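Local coordinates for protein formate oxidase (Aspergillus oryzae, PDB 5ZU3) that oxidises formate with an 8-formyl-FAD cofactor and belongs to the GMC oxidoreductase family, at residues Lys175-Met180 with Tyr468-Lys473; Leu314-Gly319 with Glu475-Leu480. The protein carries 1 engineered substitution. All coordinates share one frame; numbering follows the deposited sequence.

Contact 1. Residues Lys175-Met180 with Tyr468-Lys473; sequences KAWKSM and YDLLFK
Leu-470, on helix 454-473, pushes its side chain against the last turn of helix 167-179, meeting Ala-176 and Trp-177, and Met-180 just beyond its end. CB and CG only bridge the gap, and the two methyls do the touching. With CG anti to the backbone N (chi1 167°), the fork is carried across to the neighbouring helix. CD1 presses on its backbone, 3.5 Å from Trp-177 CA and 3.6 Å from Ala-176 C, and from the same spot it meets Met-180 CG at 3.8 Å. CD2 turns toward the indole and approaches its six-membered ring at the edge, near the ring plane, with 3.8 Å between Leu-470 CD2 and Trp-177 CE3. The indole is held at its other end by a hydrogen bond from NE1 to the carbonyl of Pro-183.

Beside this plug, Met-180 folds back at chi2 and chi3, which brings SD to 3.7 Å from the carbonyl O of Asp-469 while CE rests on Asp-469 CB. Ala-176 CB fills in next to Leu-470 O, also at 3.7 Å. The Asp-469 carboxylate looks elsewhere: Lys-473 NZ forms a salt bridge with Asp-469 OD1 (3.0 Å), coming from above the carboxylate plane, and OD2 is hydrogen-bonded to Tyr-364.

The contact is thus a small apolar packing of two helices. Helix 454-473 is sandwiched in turn: Leu-470 faces helix 167-179, whereas Leu-471 lies on strands 308-316 and 415-423, and Tyr-468 and Phe-472 rest on Leu-314 of strand 308-316.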
loop_
_atom_site.group_PDB
_atom_site.type_symbol
_atom_site.label_atom_id
_atom_site.label_comp_id
_atom_site.label_asym_id
_atom_site.label_seq_id
_atom_site.Cartn_x
_atom_site.Cartn_y
_atom_site.Cartn_z
ATOM N N LYS A 175 1.815 20.406 19.675
ATOM C CA LYS A 175 1.073 21.384 20.465
ATOM C C LYS A 175 -0.322 21.611 19.884
ATOM O O LYS A 175 -1.329 21.616 20.606
ATOM C CB LYS A 175 1.893 22.677 20.505
ATOM C CG LYS A 175 1.539 23.656 21.568
ATOM C CD LYS A 175 2.393 24.949 21.480
ATOM C CE LYS A 175 3.735 24.847 22.199
ATOM N NZ LYS A 175 4.719 25.790 21.620
ATOM N N ALA A 176 -0.399 21.775 18.564
ATOM C CA ALA A 176 -1.693 22.005 17.933
ATOM C C ALA A 176 -2.610 20.800 18.104
ATOM O O ALA A 176 -3.782 20.952 18.474
ATOM C CB ALA A 176 -1.488 22.332 16.457
ATOM N N TRP A 177 -2.071 19.592 17.887
ATOM C CA TRP A 177 -2.836 18.368 18.094
ATOM C C TRP A 177 -3.387 18.290 19.509
ATOM O O TRP A 177 -4.590 18.091 19.716
ATOM C CB TRP A 177 -1.948 17.152 17.804
ATOM C CG TRP A 177 -2.722 15.882 17.725
ATOM C CD1 TRP A 177 -3.002 15.022 18.750
ATOM C CD2 TRP A 177 -3.348 15.333 16.553
ATOM N NE1 TRP A 177 -3.741 13.966 18.286
ATOM C CE2 TRP A 177 -3.969 14.129 16.942
ATOM C CE3 TRP A 177 -3.430 15.739 15.213
ATOM C CZ2 TRP A 177 -4.674 13.326 16.042
ATOM C CZ3 TRP A 177 -4.146 14.943 14.318
ATOM C CH2 TRP A 177 -4.747 13.746 14.736
ATOM N N LYS A 178 -2.521 18.463 20.502
ATOM C CA LYS A 178 -2.986 18.397 21.884
ATOM C C LYS A 178 -3.994 19.501 22.174
ATOM O O LYS A 178 -4.970 19.276 22.900
ATOM C CB LYS A 178 -1.788 18.482 22.836
ATOM C CG LYS A 178 -0.861 17.240 22.831
ATOM C CD LYS A 178 0.418 17.532 23.616
ATOM C CE LYS A 178 0.111 17.748 25.114
ATOM N NZ LYS A 178 0.235 16.562 26.006
ATOM N N SER A 179 -3.813 20.677 21.573
ATOM C CA SER A 179 -4.691 21.802 21.858
ATOM C C SER A 179 -6.095 21.593 21.329
ATOM O O SER A 179 -7.010 22.315 21.746
ATOM C CB SER A 179 -4.118 23.087 21.258
ATOM O OG SER A 179 -4.578 23.265 19.935
ATOM N N MET A 180 -6.295 20.583 20.486
ATOM C CA MET A 180 -7.613 20.229 20.005
ATOM C C MET A 180 -8.221 19.076 20.794
ATOM O O MET A 180 -9.302 18.600 20.443
ATOM C CB MET A 180 -7.516 19.846 18.527
ATOM C CG MET A 180 -6.748 20.859 17.697
ATOM S SD MET A 180 -7.854 22.076 16.976
ATOM C CE MET A 180 -9.167 20.996 16.483
ATOM N N TYR A 468 -8.060 21.312 8.846
ATOM C CA TYR A 468 -7.937 22.766 8.772
ATOM C C TYR A 468 -8.071 23.409 10.152
ATOM O O TYR A 468 -7.270 24.279 10.527
ATOM C CB TYR A 468 -8.987 23.316 7.803
ATOM C CG TYR A 468 -8.432 23.573 6.421
ATOM C CD1 TYR A 468 -8.082 22.519 5.590
ATOM C CD2 TYR A 468 -8.226 24.869 5.958
ATOM C CE1 TYR A 468 -7.558 22.749 4.316
ATOM C CE2 TYR A 468 -7.699 25.110 4.698
ATOM C CZ TYR A 468 -7.358 24.043 3.877
ATOM O OH TYR A 468 -6.841 24.275 2.618
ATOM N N ASP A 469 -9.073 22.974 10.928
ATOM C CA ASP A 469 -9.215 23.420 12.313
ATOM C C ASP A 469 -7.930 23.211 13.097
ATOM O O ASP A 469 -7.526 24.067 13.889
ATOM C CB ASP A 469 -10.355 22.649 12.978
ATOM C CG ASP A 469 -11.709 23.195 12.629
ATOM O OD1 ASP A 469 -11.783 24.260 11.991
ATOM O OD2 ASP A 469 -12.703 22.532 12.970
ATOM N N LEU A 470 -7.264 22.080 12.871
ATOM C CA LEU A 470 -6.026 21.766 13.578
ATOM C C LEU A 470 -4.906 22.739 13.215
ATOM O O LEU A 470 -4.166 23.204 14.085
ATOM C CB LEU A 470 -5.614 20.322 13.272
ATOM C CG LEU A 470 -4.202 19.902 13.676
ATOM C CD1 LEU A 470 -4.214 19.564 15.156
ATOM C CD2 LEU A 470 -3.670 18.736 12.817
ATOM N N LEU A 471 -4.727 23.017 11.930
ATOM C CA LEU A 471 -3.571 23.788 11.499
ATOM C C LEU A 471 -3.790 25.294 11.545
ATOM O O LEU A 471 -2.809 26.047 11.638
ATOM C CB LEU A 471 -3.159 23.359 10.090
ATOM C CG LEU A 471 -2.929 21.849 10.030
ATOM C CD1 LEU A 471 -2.827 21.350 8.589
ATOM C CD2 LEU A 471 -1.651 21.500 10.804
ATOM N N PHE A 472 -5.035 25.755 11.486
ATOM C CA PHE A 472 -5.298 27.190 11.497
ATOM C C PHE A 472 -5.655 27.709 12.867
ATOM O O PHE A 472 -5.438 28.889 13.141
ATOM C CB PHE A 472 -6.421 27.543 10.519
ATOM C CG PHE A 472 -5.940 27.725 9.118
ATOM C CD1 PHE A 472 -5.802 26.625 8.265
ATOM C CD2 PHE A 472 -5.592 28.977 8.653
ATOM C CE1 PHE A 472 -5.343 26.780 6.978
ATOM C CE2 PHE A 472 -5.137 29.135 7.361
ATOM C CZ PHE A 472 -5.017 28.040 6.526
ATOM N N LYS A 473 -6.208 26.855 13.720
ATOM C CA LYS A 473 -6.614 27.233 15.064
ATOM C C LYS A 473 -5.743 26.632 16.161
ATOM O O LYS A 473 -5.631 27.236 17.229
ATOM C CB LYS A 473 -8.070 26.816 15.316
ATOM C CG LYS A 473 -9.080 27.297 14.285
ATOM C CD LYS A 473 -10.481 26.807 14.654
ATOM C CE LYS A 473 -11.513 27.135 13.592
ATOM N NZ LYS A 473 -12.810 26.400 13.817
#

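Contact 2. Residues Leu314-Gly319 with Glu475-Leu480; sequences LRVKDG and EGFKDL
Lys-317 N donates to Leu-480 O just beyond the end of strand 308-316, extending the antiparallel pairing that this strand makes with strand 481-485 in the large mixed sheet. The partner segment 475-480 is a short connection containing a 3-10 turn, which leads from helix 454-473 into strand 481-485. Further into the sheet the ladder continues through backbone bonds of Arg-315 with Glu-482 and Ser-483.

Packing is close around the one carbonyl of Leu-480. Lys-317 N lies 2.9 Å from Leu-480 O, in the carbonyl plane and nearly in line with the C=O bond (159°). Val-316 CA adds a bent CA-H...O contact, 3.2 Å from Leu-480 O. Val-316 CB and Lys-317 CG also lie against Leu-480 O, so the oxygen is wrapped by two consecutive residues. The apolar contact between the segments is less intimate: Val-316 CG1 comes no nearer to the Phe-477 ring than 4.4 Å, at CE1. That ring is packed within its own segment, with Leu-480 CD1 3.7 Å above one face and offset toward the rim. The Phe-477 side chain also touches Asn-172 and, through its CB, Ala-176 of helix 167-179, as well as Leu-471 of helix 454-473 and Leu-417 of strand 415-423, which places it in the layer between helices and sheet.

The solvent side is looser and polar. Asp-479 pairs weakly with its neighbour Lys-478 rather than with Lys-317, whose NZ lies 6.5 Å from Asp-479 OD1. The Lys-317 chain, extended beyond CG, runs instead over the backbone of the turn, starting with Lys-317 CG 3.5 Å from Leu-480 O.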
loop_
_atom_site.group_PDB
_atom_site.type_symbol
_atom_site.label_atom_id
_atom_site.label_comp_id
_atom_site.label_asym_id
_atom_site.label_seq_id
_atom_site.Cartn_x
_atom_site.Cartn_y
_atom_site.Cartn_z
ATOM N N LEU A 314 -0.577 23.689 2.375
ATOM C CA LEU A 314 -0.441 24.995 2.987
ATOM C C LEU A 314 0.994 25.477 2.801
ATOM O O LEU A 314 1.940 24.710 2.976
ATOM C CB LEU A 314 -0.772 24.946 4.478
ATOM C CG LEU A 314 -2.154 24.400 4.808
ATOM C CD1 LEU A 314 -2.420 24.460 6.320
ATOM C CD2 LEU A 314 -3.242 25.108 3.983
ATOM N N ARG A 315 1.147 26.737 2.414
ATOM C CA ARG A 315 2.437 27.402 2.483
ATOM C C ARG A 315 2.679 27.837 3.928
ATOM O O ARG A 315 1.806 28.443 4.559
ATOM C CB ARG A 315 2.470 28.600 1.536
ATOM C CG ARG A 315 3.741 29.388 1.644
ATOM C CD ARG A 315 3.647 30.727 0.958
ATOM N NE ARG A 315 4.931 31.410 0.972
ATOM C CZ ARG A 315 5.687 31.559 -0.108
ATOM N NH1 ARG A 315 5.261 31.079 -1.272
ATOM N NH2 ARG A 315 6.849 32.196 -0.031
ATOM N N VAL A 316 3.849 27.505 4.466
ATOM C CA VAL A 316 4.151 27.764 5.867
ATOM C C VAL A 316 5.378 28.658 5.934
ATOM O O VAL A 316 6.100 28.825 4.953
ATOM C CB VAL A 316 4.366 26.467 6.664
ATOM C CG1 VAL A 316 3.056 25.695 6.798
ATOM C CG2 VAL A 316 5.408 25.612 5.987
ATOM N N LYS A 317 5.575 29.279 7.101
ATOM C CA LYS A 317 6.728 30.146 7.351
ATOM C C LYS A 317 8.033 29.468 6.943
ATOM O O LYS A 317 8.174 28.244 7.027
ATOM C CB LYS A 317 6.761 30.528 8.824
ATOM C CG LYS A 317 5.636 31.501 9.190
ATOM C CD LYS A 317 5.857 32.217 10.530
ATOM C CE LYS A 317 4.808 33.318 10.728
ATOM N NZ LYS A 317 5.193 34.332 11.747
ATOM N N ASP A 318 9.001 30.271 6.490
ATOM C CA ASP A 318 10.282 29.715 6.064
ATOM C C ASP A 318 10.896 28.859 7.171
ATOM O O ASP A 318 10.824 29.198 8.358
ATOM C CB ASP A 318 11.249 30.842 5.689
ATOM C CG ASP A 318 10.774 31.651 4.487
ATOM O OD1 ASP A 318 9.568 31.985 4.438
ATOM O OD2 ASP A 318 11.609 31.981 3.612
ATOM N N GLY A 319 11.542 27.767 6.773
ATOM C CA GLY A 319 12.138 26.858 7.722
ATOM C C GLY A 319 11.189 25.883 8.392
ATOM O O GLY A 319 11.634 25.097 9.241
ATOM N N GLU A 475 -2.782 25.293 18.695
ATOM C CA GLU A 475 -1.835 26.158 19.384
ATOM C C GLU A 475 -0.468 25.996 18.738
ATOM O O GLU A 475 -0.110 24.905 18.291
ATOM C CB GLU A 475 -1.769 25.740 20.864
ATOM C CG GLU A 475 -0.933 26.567 21.818
ATOM C CD GLU A 475 -0.571 25.765 23.082
ATOM O OE1 GLU A 475 -1.378 24.910 23.506
ATOM O OE2 GLU A 475 0.547 25.945 23.623
ATOM N N GLY A 476 0.298 27.079 18.690
ATOM C CA GLY A 476 1.595 27.049 18.037
ATOM C C GLY A 476 1.557 26.959 16.518
ATOM O O GLY A 476 2.084 27.850 15.834
ATOM N N PHE A 477 0.914 25.918 15.964
ATOM C CA PHE A 477 0.905 25.770 14.507
ATOM C C PHE A 477 0.100 26.872 13.819
ATOM O O PHE A 477 0.423 27.247 12.683
ATOM C CB PHE A 477 0.391 24.403 14.067
ATOM C CG PHE A 477 0.999 23.951 12.770
ATOM C CD1 PHE A 477 0.536 24.439 11.565
ATOM C CD2 PHE A 477 2.096 23.092 12.766
ATOM C CE1 PHE A 477 1.136 24.068 10.371
ATOM C CE2 PHE A 477 2.689 22.702 11.582
ATOM C CZ PHE A 477 2.197 23.191 10.376
ATOM N N LYS A 478 -0.945 27.394 14.483
ATOM C CA LYS A 478 -1.736 28.488 13.912
ATOM C C LYS A 478 -0.879 29.669 13.444
ATOM O O LYS A 478 -1.212 30.317 12.446
ATOM C CB LYS A 478 -2.783 28.957 14.927
ATOM C CG LYS A 478 -2.259 29.748 16.133
ATOM C CD LYS A 478 -3.414 30.168 17.003
ATOM C CE LYS A 478 -2.976 31.049 18.139
ATOM N NZ LYS A 478 -2.250 32.270 17.633
ATOM N N ASP A 479 0.234 29.953 14.120
ATOM C CA ASP A 479 1.137 31.012 13.669
ATOM C C ASP A 479 1.973 30.652 12.446
ATOM O O ASP A 479 2.623 31.548 11.902
ATOM C CB ASP A 479 2.098 31.420 14.784
ATOM C CG ASP A 479 1.389 31.946 16.010
ATOM O OD1 ASP A 479 0.390 32.709 15.867
ATOM O OD2 ASP A 479 1.818 31.540 17.113
ATOM N N LEU A 480 2.042 29.381 12.033
ATOM C CA LEU A 480 2.978 29.013 10.975
ATOM C C LEU A 480 2.385 29.108 9.575
ATOM O O LEU A 480 3.140 29.160 8.595
ATOM C CB LEU A 480 3.495 27.590 11.202
ATOM C CG LEU A 480 4.176 27.298 12.544
ATOM C CD1 LEU A 480 4.625 25.865 12.565
ATOM C CD2 LEU A 480 5.369 28.214 12.776
#

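In the fold
The two contacts are neighbours at one edge of the molecule, with centres 11 Å apart, and their segments alternate along the chain. Helix 454-473 of contact 1 runs almost directly into segment 475-480 of contact 2. The two meet where Ser-179 OG probably hydrogen-bonds to Glu-475 N (3.0 Å), and Ala-176 CB packs 3.4 Å from Glu-475 O. Together they join helices 167-179 and 454-473 to each other, and the connection after the latter to the end of strand 308-316. Their centres lie about 28 Å and 30 Å from the centre of the chain, away from the residues that bind FAD, so both are structural packing rather than part of the flavin pocket.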